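Local coordinates for protein anti-cleavage anti-greA transcription factor gfh1 (Thermus thermophilus, PDB 2F23) that inhibits all catalytic activities of RNA polymerase by partially occluding its substrate-binding site and preventing NTP binding, at residues Glu13-Gln18 and Asp63-Ile68; Val102-Pro107 and Lys127-His132; Val137-Leu140 and Gly145-Glu148. All coordinates share one frame; numbering follows the deposited sequence.

Interaction 1 packs the two long helices against each other near the base of the N-terminal coiled coil, whereas interactions 2 and 3 both belong to the C-terminal domain, whose fold is of the FKBP clan. Interaction 3 connects the other two: it touches both, its centre about 14 Å from each of theirs. Toward interaction 1, Gln18 NE2 sits 2.6 Å from Glu148 OE2, probably a hydrogen bond between coiled coil and sheet. Toward interaction 2, Leu129 CD2 packs 3.8 Å from Leu138 CD1, on the sheet face bearing Leu138 and Leu140. Interactions 1 and 2 do not touch, their centres being about 25 Å apart.

Interaction 1. Residues Glu13-Gln18 and Asp63-Ile68; sequences ERLMQQ and DSLEDI
Leu15 and Leu65 face each other across two helices that run roughly antiparallel, their local axes 10.0 Å apart at closest approach with 146° between their N-to-C directions. Leu15 CA and Leu65 CA lie 6.9 Å from each other, the nearest backbone pair of the segments. From there each leucine sends its CD2 methyl into the interface, and the methyls meet at 3.8 Å, Leu15 CD2 against Leu65 CD2, with the two side chains slanting past one another. The other branch of Leu15 serves a different neighbour: its CD1 lies 4.0 Å from Ile68 CG2, one turn further along helix 46-71, where the side chains cross nearly at right angles. Leu15 thus forks, one methyl for each partner.

One turn on from Leu15, Gln18 extends the contact over Leu65, away from the Ile68 end. With CG anti to the backbone N (chi1 -175°) and the chain extended beyond it, the residue lays its aliphatic part across Leu65, Gln18 CG 4.0 Å from Leu65 CD1. Gln18 NE2 comes within 3.7 Å of Leu65 CD2, a packing contact with a methyl; the polar partner of this nitrogen is Glu148 OE2 of strand 145-155. The amide lies over a methyl while its N-H group bonds to the C-terminal domain. Leu7 and Leu69 also touch Leu15, and Leu95 packs on both Gln18 and Leu65. This antiparallel pair of helices is the N-terminal coiled coil of the GreA/GreB family, here at its base beside the C-terminal domain.

Interaction 2. Residues Val102-Pro107 and Lys127-His132; sequences VQVVSP and KALLGH
Val102 and Leu129 meet because their torsions aim a methyl of each at the other: Leu129 CG lies anti to its own carbonyl carbon (chi1 -74°), while Val102 CG2 falls between the backbone N and the carbonyl carbon. The side chains reach toward each other tip to tip, Val102 CG2 3.9 Å from Leu129 CD1. This is helix-on-sheet packing in the C-terminal domain, whose fold belongs to the FKBP clan: the short helix 124-129 lies against one face of a mixed five-stranded sheet, here over strand 99-105.

Two residues along that strand, Val104 points to the same side and divides its methyls between two leucines. Val104 CG2 lies 4.3 Å from Leu129 CD1, a looser touch, so this one leucine methyl is approached by both valines. Val104 CG1 instead turns to Leu130, whose side chain slants past it. The branch of Leu130 used is CD2; although the CB of this residue does not point at the strand, that branch comes nearer. Leu130 is the first residue past the helix, and the chain then makes a type II turn from Leu129 to His132, closed by the bond from His132 N to Leu129 O at 3.1 Å. Gly131 takes up the positive phi (83°) of that turn.

Around the contact, Met117 and Ile119 of the neighbouring strand pack on Val102, and Leu138 and Leu140 of strand 137-142 pack on Leu129. All the contacts between the two segments are apolar, and they end at the pair Val104 CG1 and Leu130 CD2, 4.1 Å apart.

Interaction 3. Residues Val137-Leu140 and Gly145-Glu148; sequences VLSL and GKRE
Leu140 and Arg147 exchange both their backbone bonds across the antiparallel hairpin of strands 137-142 and 145-155, at the edge of the C-terminal domain's mixed sheet. Leu140 N donates a hydrogen bond to Arg147 O at 2.7 Å, and Arg147 N donates one to Leu140 O at 2.9 Å. Both carbonyls also receive a CA-H, Arg147 O from Ser139 and Leu140 O from Lys146. In the neighbouring non-hydrogen-bonded pair, Ser139 and Glu148, the CA atoms close to 4.2 Å.

Val137 CG1, placed anti to its backbone N (chi1 174°), lies 3.7 Å from Glu148 CG and also meets the carboxylate. That carboxylate has Gln18 NE2 as partner of OE2, with a long, weak ion pair from OE1 to Arg14. Replacing Glu148 by an alanine is likely to leave the Gln18 amide without its acceptor and Val137 with less to pack on. Arg147 NH1 forms a salt bridge to Asp93. The Lys146 chain runs out extended and bends only at its last torsion, which brings Lys146 NZ 3.6 Å from Ser139 CB. Lys146 NZ donates a hydrogen bond to a water 2.6 Å away; the same water donates weakly to Ser139 O, at 3.4 Å.

Interaction 1. Residues Glu13-Gln18 and Asp63-Ile68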
loop_
_atom_site.group_PDB
_atom_site.type_symbol
_atom_site.label_atom_id
_atom_site.label_comp_id
_atom_site.label_asym_id
_atom_site.label_seq_id
_atom_site.Cartn_x
_atom_site.Cartn_y
_atom_site.Cartn_z
ATOM N N GLU A 13 -2.233 -6.952 -10.315
ATOM C CA GLU A 13 -2.458 -8.276 -9.737
ATOM C C GLU A 13 -2.401 -8.238 -8.215
ATOM O O GLU A 13 -3.269 -8.784 -7.533
ATOM C CB GLU A 13 -1.410 -9.273 -10.244
ATOM C CG GLU A 13 -1.565 -10.677 -9.644
ATOM C CD GLU A 13 -0.533 -11.661 -10.162
ATOM O OE1 GLU A 13 -0.223 -11.611 -11.371
ATOM O OE2 GLU A 13 -0.044 -12.491 -9.368
ATOM N N ARG A 14 -1.370 -7.600 -7.678
ATOM C CA ARG A 14 -1.227 -7.527 -6.232
ATOM C C ARG A 14 -2.406 -6.822 -5.575
ATOM O O ARG A 14 -2.957 -7.320 -4.598
ATOM C CB ARG A 14 0.069 -6.815 -5.852
ATOM C CG ARG A 14 1.321 -7.496 -6.372
ATOM C CD ARG A 14 2.588 -6.897 -5.771
ATOM N NE ARG A 14 2.931 -7.487 -4.479
ATOM C CZ ARG A 14 2.268 -7.275 -3.347
ATOM N NH1 ARG A 14 1.212 -6.476 -3.326
ATOM N NH2 ARG A 14 2.665 -7.865 -2.228
ATOM N N LEU A 15 -2.789 -5.665 -6.109
ATOM C CA LEU A 15 -3.901 -4.923 -5.536
ATOM C C LEU A 15 -5.233 -5.653 -5.661
ATOM O O LEU A 15 -6.062 -5.581 -4.755
ATOM C CB LEU A 15 -3.992 -3.532 -6.173
ATOM C CG LEU A 15 -2.815 -2.615 -5.831
ATOM C CD1 LEU A 15 -3.002 -1.278 -6.523
ATOM C CD2 LEU A 15 -2.724 -2.424 -4.321
ATOM N N MET A 16 -5.453 -6.347 -6.775
ATOM C CA MET A 16 -6.707 -7.080 -6.941
ATOM C C MET A 16 -6.764 -8.221 -5.938
ATOM O O MET A 16 -7.819 -8.499 -5.361
ATOM C CB MET A 16 -6.850 -7.640 -8.358
ATOM C CG MET A 16 -8.153 -8.419 -8.589
ATOM S SD MET A 16 -9.673 -7.434 -8.324
ATOM C CE MET A 16 -9.365 -6.164 -9.500
ATOM N N GLN A 17 -5.632 -8.888 -5.736
ATOM C CA GLN A 17 -5.576 -9.984 -4.773
ATOM C C GLN A 17 -5.850 -9.415 -3.389
ATOM O O GLN A 17 -6.567 -10.018 -2.594
ATOM C CB GLN A 17 -4.203 -10.663 -4.795
ATOM C CG GLN A 17 -3.857 -11.290 -6.137
ATOM C CD GLN A 17 -2.451 -11.855 -6.185
ATOM O OE1 GLN A 17 -1.509 -11.255 -5.671
ATOM N NE2 GLN A 17 -2.299 -13.011 -6.822
ATOM N N GLN A 18 -5.282 -8.248 -3.103
ATOM C CA GLN A 18 -5.500 -7.620 -1.806
ATOM C C GLN A 18 -6.976 -7.278 -1.642
ATOM O O GLN A 18 -7.543 -7.443 -0.558
ATOM C CB GLN A 18 -4.663 -6.351 -1.669
ATOM C CG GLN A 18 -4.773 -5.721 -0.290
ATOM C CD GLN A 18 -3.958 -4.456 -0.154
ATOM O OE1 GLN A 18 -3.829 -3.903 0.939
ATOM N NE2 GLN A 18 -3.403 -3.985 -1.265
ATOM N N ASP A 63 -12.780 0.712 -0.557
ATOM C CA ASP A 63 -13.110 1.849 -1.412
ATOM C C ASP A 63 -11.861 2.392 -2.093
ATOM O O ASP A 63 -11.887 2.734 -3.277
ATOM C CB ASP A 63 -13.787 2.962 -0.605
ATOM C CG ASP A 63 -15.190 2.587 -0.164
ATOM O OD1 ASP A 63 -15.913 1.953 -0.961
ATOM O OD2 ASP A 63 -15.573 2.935 0.973
ATOM N N SER A 64 -10.766 2.474 -1.348
ATOM C CA SER A 64 -9.517 2.971 -1.909
ATOM C C SER A 64 -8.989 2.021 -2.976
ATOM O O SER A 64 -8.528 2.455 -4.034
ATOM C CB SER A 64 -8.475 3.153 -0.805
ATOM O OG SER A 64 -8.845 4.206 0.069
ATOM N N LEU A 65 -9.061 0.723 -2.707
ATOM C CA LEU A 65 -8.580 -0.260 -3.669
ATOM C C LEU A 65 -9.412 -0.245 -4.944
ATOM O O LEU A 65 -8.869 -0.305 -6.042
ATOM C CB LEU A 65 -8.585 -1.660 -3.045
ATOM C CG LEU A 65 -7.505 -1.841 -1.975
ATOM C CD1 LEU A 65 -7.731 -3.146 -1.232
ATOM C CD2 LEU A 65 -6.128 -1.818 -2.628
ATOM N N GLU A 66 -10.731 -0.165 -4.798
ATOM C CA GLU A 66 -11.610 -0.139 -5.958
ATOM C C GLU A 66 -11.372 1.117 -6.781
ATOM O O GLU A 66 -11.434 1.079 -8.008
ATOM C CB GLU A 66 -13.072 -0.216 -5.516
ATOM C CG GLU A 66 -13.480 -1.609 -5.063
ATOM C CD GLU A 66 -14.887 -1.671 -4.501
ATOM O OE1 GLU A 66 -15.424 -2.791 -4.405
ATOM O OE2 GLU A 66 -15.449 -0.614 -4.148
ATOM N N ASP A 67 -11.091 2.224 -6.102
ATOM C CA ASP A 67 -10.840 3.487 -6.786
ATOM C C ASP A 67 -9.597 3.381 -7.661
ATOM O O ASP A 67 -9.626 3.714 -8.848
ATOM C CB ASP A 67 -10.641 4.617 -5.772
ATOM C CG ASP A 67 -10.368 5.951 -6.439
ATOM O OD1 ASP A 67 -9.417 6.644 -6.021
ATOM O OD2 ASP A 67 -11.108 6.307 -7.381
ATOM N N ILE A 68 -8.505 2.914 -7.067
ATOM C CA ILE A 68 -7.248 2.778 -7.789
ATOM C C ILE A 68 -7.329 1.767 -8.924
ATOM O O ILE A 68 -6.911 2.047 -10.044
ATOM C CB ILE A 68 -6.117 2.373 -6.834
ATOM C CG1 ILE A 68 -5.968 3.448 -5.757
ATOM C CG2 ILE A 68 -4.814 2.176 -7.608
ATOM C CD1 ILE A 68 -4.896 3.168 -4.769
#

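Interaction 2. Residues Val102-Pro107 and Lys127-His132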
loop_
_atom_site.group_PDB
_atom_site.type_symbol
_atom_site.label_atom_id
_atom_site.label_comp_id
_atom_site.label_asym_id
_atom_site.label_seq_id
_atom_site.Cartn_x
_atom_site.Cartn_y
_atom_site.Cartn_z
ATOM N N VAL A 102 12.050 8.694 -1.932
ATOM C CA VAL A 102 13.284 8.140 -1.395
ATOM C C VAL A 102 14.328 8.085 -2.489
ATOM O O VAL A 102 14.008 8.160 -3.673
ATOM C CB VAL A 102 13.079 6.696 -0.879
ATOM C CG1 VAL A 102 12.009 6.665 0.189
ATOM C CG2 VAL A 102 12.705 5.777 -2.038
ATOM N N GLN A 103 15.586 7.978 -2.088
ATOM C CA GLN A 103 16.656 7.839 -3.053
ATOM C C GLN A 103 17.479 6.650 -2.604
ATOM O O GLN A 103 17.899 6.580 -1.448
ATOM C CB GLN A 103 17.549 9.082 -3.127
ATOM C CG GLN A 103 18.710 8.880 -4.092
ATOM C CD GLN A 103 19.579 10.107 -4.272
ATOM O OE1 GLN A 103 19.973 10.755 -3.301
ATOM N NE2 GLN A 103 19.902 10.421 -5.525
ATOM N N VAL A 104 17.684 5.702 -3.509
ATOM C CA VAL A 104 18.477 4.525 -3.192
ATOM C C VAL A 104 19.943 4.943 -3.263
ATOM O O VAL A 104 20.394 5.484 -4.272
ATOM C CB VAL A 104 18.208 3.376 -4.195
ATOM C CG1 VAL A 104 19.119 2.206 -3.897
ATOM C CG2 VAL A 104 16.747 2.930 -4.099
ATOM N N VAL A 105 20.681 4.710 -2.182
ATOM C CA VAL A 105 22.089 5.088 -2.142
ATOM C C VAL A 105 22.937 3.978 -1.540
ATOM O O VAL A 105 22.412 2.972 -1.066
ATOM C CB VAL A 105 22.292 6.369 -1.299
ATOM C CG1 VAL A 105 21.529 7.535 -1.928
ATOM C CG2 VAL A 105 21.801 6.138 0.128
ATOM N N SER A 106 24.252 4.154 -1.566
ATOM C CA SER A 106 25.131 3.154 -0.977
ATOM C C SER A 106 24.957 3.201 0.536
ATOM O O SER A 106 24.568 4.227 1.095
ATOM C CB SER A 106 26.588 3.425 -1.353
ATOM O OG SER A 106 26.798 3.166 -2.730
ATOM N N PRO A 107 25.233 2.084 1.222
ATOM C CA PRO A 107 25.099 2.007 2.678
ATOM C C PRO A 107 25.694 3.188 3.442
ATOM O O PRO A 107 25.074 3.703 4.370
ATOM C CB PRO A 107 25.789 0.688 3.009
ATOM C CG PRO A 107 25.419 -0.158 1.835
ATOM C CD PRO A 107 25.661 0.784 0.669
ATOM N N LYS A 127 16.639 -3.131 -0.907
ATOM C CA LYS A 127 16.622 -4.328 -1.730
ATOM C C LYS A 127 15.250 -4.594 -2.325
ATOM O O LYS A 127 15.141 -5.163 -3.411
ATOM C CB LYS A 127 17.070 -5.551 -0.923
ATOM C CG LYS A 127 18.576 -5.637 -0.694
ATOM C CD LYS A 127 18.988 -7.060 -0.336
ATOM C CE LYS A 127 20.500 -7.215 -0.208
ATOM N NZ LYS A 127 21.039 -6.698 1.076
ATOM N N ALA A 128 14.205 -4.188 -1.613
ATOM C CA ALA A 128 12.841 -4.394 -2.082
ATOM C C ALA A 128 12.494 -3.471 -3.250
ATOM O O ALA A 128 11.603 -3.774 -4.042
ATOM C CB ALA A 128 11.859 -4.175 -0.932
ATOM N N LEU A 129 13.204 -2.352 -3.354
ATOM C CA LEU A 129 12.968 -1.373 -4.416
ATOM C C LEU A 129 13.766 -1.664 -5.685
ATOM O O LEU A 129 13.292 -1.440 -6.798
ATOM C CB LEU A 129 13.320 0.031 -3.912
ATOM C CG LEU A 129 12.355 0.689 -2.921
ATOM C CD1 LEU A 129 13.041 1.853 -2.219
ATOM C CD2 LEU A 129 11.113 1.151 -3.667
ATOM N N LEU A 130 14.978 -2.175 -5.519
ATOM C CA LEU A 130 15.835 -2.475 -6.660
ATOM C C LEU A 130 15.167 -3.292 -7.761
ATOM O O LEU A 130 14.536 -4.320 -7.498
ATOM C CB LEU A 130 17.091 -3.214 -6.196
ATOM C CG LEU A 130 18.074 -2.464 -5.297
ATOM C CD1 LEU A 130 19.229 -3.392 -4.926
ATOM C CD2 LEU A 130 18.605 -1.237 -6.023
ATOM N N GLY A 131 15.307 -2.818 -8.996
ATOM C CA GLY A 131 14.762 -3.525 -10.138
ATOM C C GLY A 131 13.297 -3.317 -10.458
ATOM O O GLY A 131 12.781 -3.926 -11.399
ATOM N N HIS A 132 12.624 -2.464 -9.696
ATOM C CA HIS A 132 11.209 -2.224 -9.940
ATOM C C HIS A 132 10.957 -1.000 -10.798
ATOM O O HIS A 132 11.837 -0.155 -10.969
ATOM C CB HIS A 132 10.462 -2.153 -8.613
ATOM C CG HIS A 132 10.338 -3.486 -7.948
ATOM N ND1 HIS A 132 9.550 -4.496 -8.459
ATOM C CD2 HIS A 132 10.958 -4.006 -6.862
ATOM C CE1 HIS A 132 9.692 -5.580 -7.717
ATOM N NE2 HIS A 132 10.541 -5.311 -6.743
#

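Interaction 3. Residues Val137-Leu140 and Gly145-Glu148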
loop_
_atom_site.group_PDB
_atom_site.type_symbol
_atom_site.label_atom_id
_atom_site.label_comp_id
_atom_site.label_asym_id
_atom_site.label_seq_id
_atom_site.Cartn_x
_atom_site.Cartn_y
_atom_site.Cartn_z
ATOM N N VAL A 137 3.736 -2.365 -7.271
ATOM C CA VAL A 137 3.202 -2.186 -5.928
ATOM C C VAL A 137 4.062 -3.035 -4.996
ATOM O O VAL A 137 4.222 -4.234 -5.206
ATOM C CB VAL A 137 1.728 -2.619 -5.875
ATOM C CG1 VAL A 137 1.206 -2.566 -4.448
ATOM C CG2 VAL A 137 0.909 -1.697 -6.759
ATOM N N LEU A 138 4.612 -2.391 -3.973
ATOM C CA LEU A 138 5.521 -3.049 -3.045
ATOM C C LEU A 138 5.165 -2.844 -1.585
ATOM O O LEU A 138 4.585 -1.831 -1.214
ATOM C CB LEU A 138 6.932 -2.503 -3.271
ATOM C CG LEU A 138 7.377 -2.383 -4.733
ATOM C CD1 LEU A 138 8.536 -1.399 -4.858
ATOM C CD2 LEU A 138 7.752 -3.756 -5.252
ATOM N N SER A 139 5.513 -3.828 -0.761
ATOM C CA SER A 139 5.307 -3.721 0.679
ATOM C C SER A 139 6.708 -3.384 1.186
ATOM O O SER A 139 7.647 -4.163 0.998
ATOM C CB SER A 139 4.821 -5.048 1.264
ATOM O OG SER A 139 3.491 -5.323 0.851
ATOM N N LEU A 140 6.856 -2.223 1.814
ATOM C CA LEU A 140 8.165 -1.787 2.284
ATOM C C LEU A 140 8.275 -1.624 3.789
ATOM O O LEU A 140 7.332 -1.195 4.452
ATOM C CB LEU A 140 8.542 -0.465 1.610
ATOM C CG LEU A 140 8.526 -0.464 0.079
ATOM C CD1 LEU A 140 8.785 0.941 -0.435
ATOM C CD2 LEU A 140 9.574 -1.435 -0.451
ATOM N N GLY A 145 7.247 1.507 9.988
ATOM C CA GLY A 145 6.654 0.185 9.929
ATOM C C GLY A 145 6.421 -0.288 8.508
ATOM O O GLY A 145 6.865 0.351 7.554
ATOM N N LYS A 146 5.718 -1.408 8.371
ATOM C CA LYS A 146 5.422 -1.991 7.067
ATOM C C LYS A 146 4.273 -1.248 6.391
ATOM O O LYS A 146 3.201 -1.083 6.971
ATOM C CB LYS A 146 5.063 -3.472 7.235
ATOM C CG LYS A 146 4.848 -4.245 5.942
ATOM C CD LYS A 146 4.395 -5.669 6.250
ATOM C CE LYS A 146 4.244 -6.511 4.990
ATOM N NZ LYS A 146 5.551 -6.752 4.319
ATOM N N ARG A 147 4.503 -0.806 5.160
ATOM C CA ARG A 147 3.488 -0.080 4.406
ATOM C C ARG A 147 3.536 -0.489 2.940
ATOM O O ARG A 147 4.577 -0.916 2.442
ATOM C CB ARG A 147 3.727 1.427 4.515
ATOM C CG ARG A 147 3.613 1.987 5.923
ATOM C CD ARG A 147 2.281 2.686 6.173
ATOM N NE ARG A 147 1.154 1.777 6.383
ATOM C CZ ARG A 147 0.478 1.161 5.417
ATOM N NH1 ARG A 147 0.803 1.341 4.143
ATOM N NH2 ARG A 147 -0.544 0.372 5.726
ATOM N N GLU A 148 2.406 -0.356 2.256
ATOM C CA GLU A 148 2.327 -0.702 0.842
ATOM C C GLU A 148 2.388 0.574 0.009
ATOM O O GLU A 148 1.699 1.548 0.306
ATOM C CB GLU A 148 1.026 -1.461 0.561
ATOM C CG GLU A 148 0.738 -1.701 -0.911
ATOM C CD GLU A 148 -0.449 -2.624 -1.137
ATOM O OE1 GLU A 148 -0.242 -3.845 -1.292
ATOM O OE2 GLU A 148 -1.590 -2.125 -1.152
HETATM O O HOH W 1 7.923 -5.713 4.020
#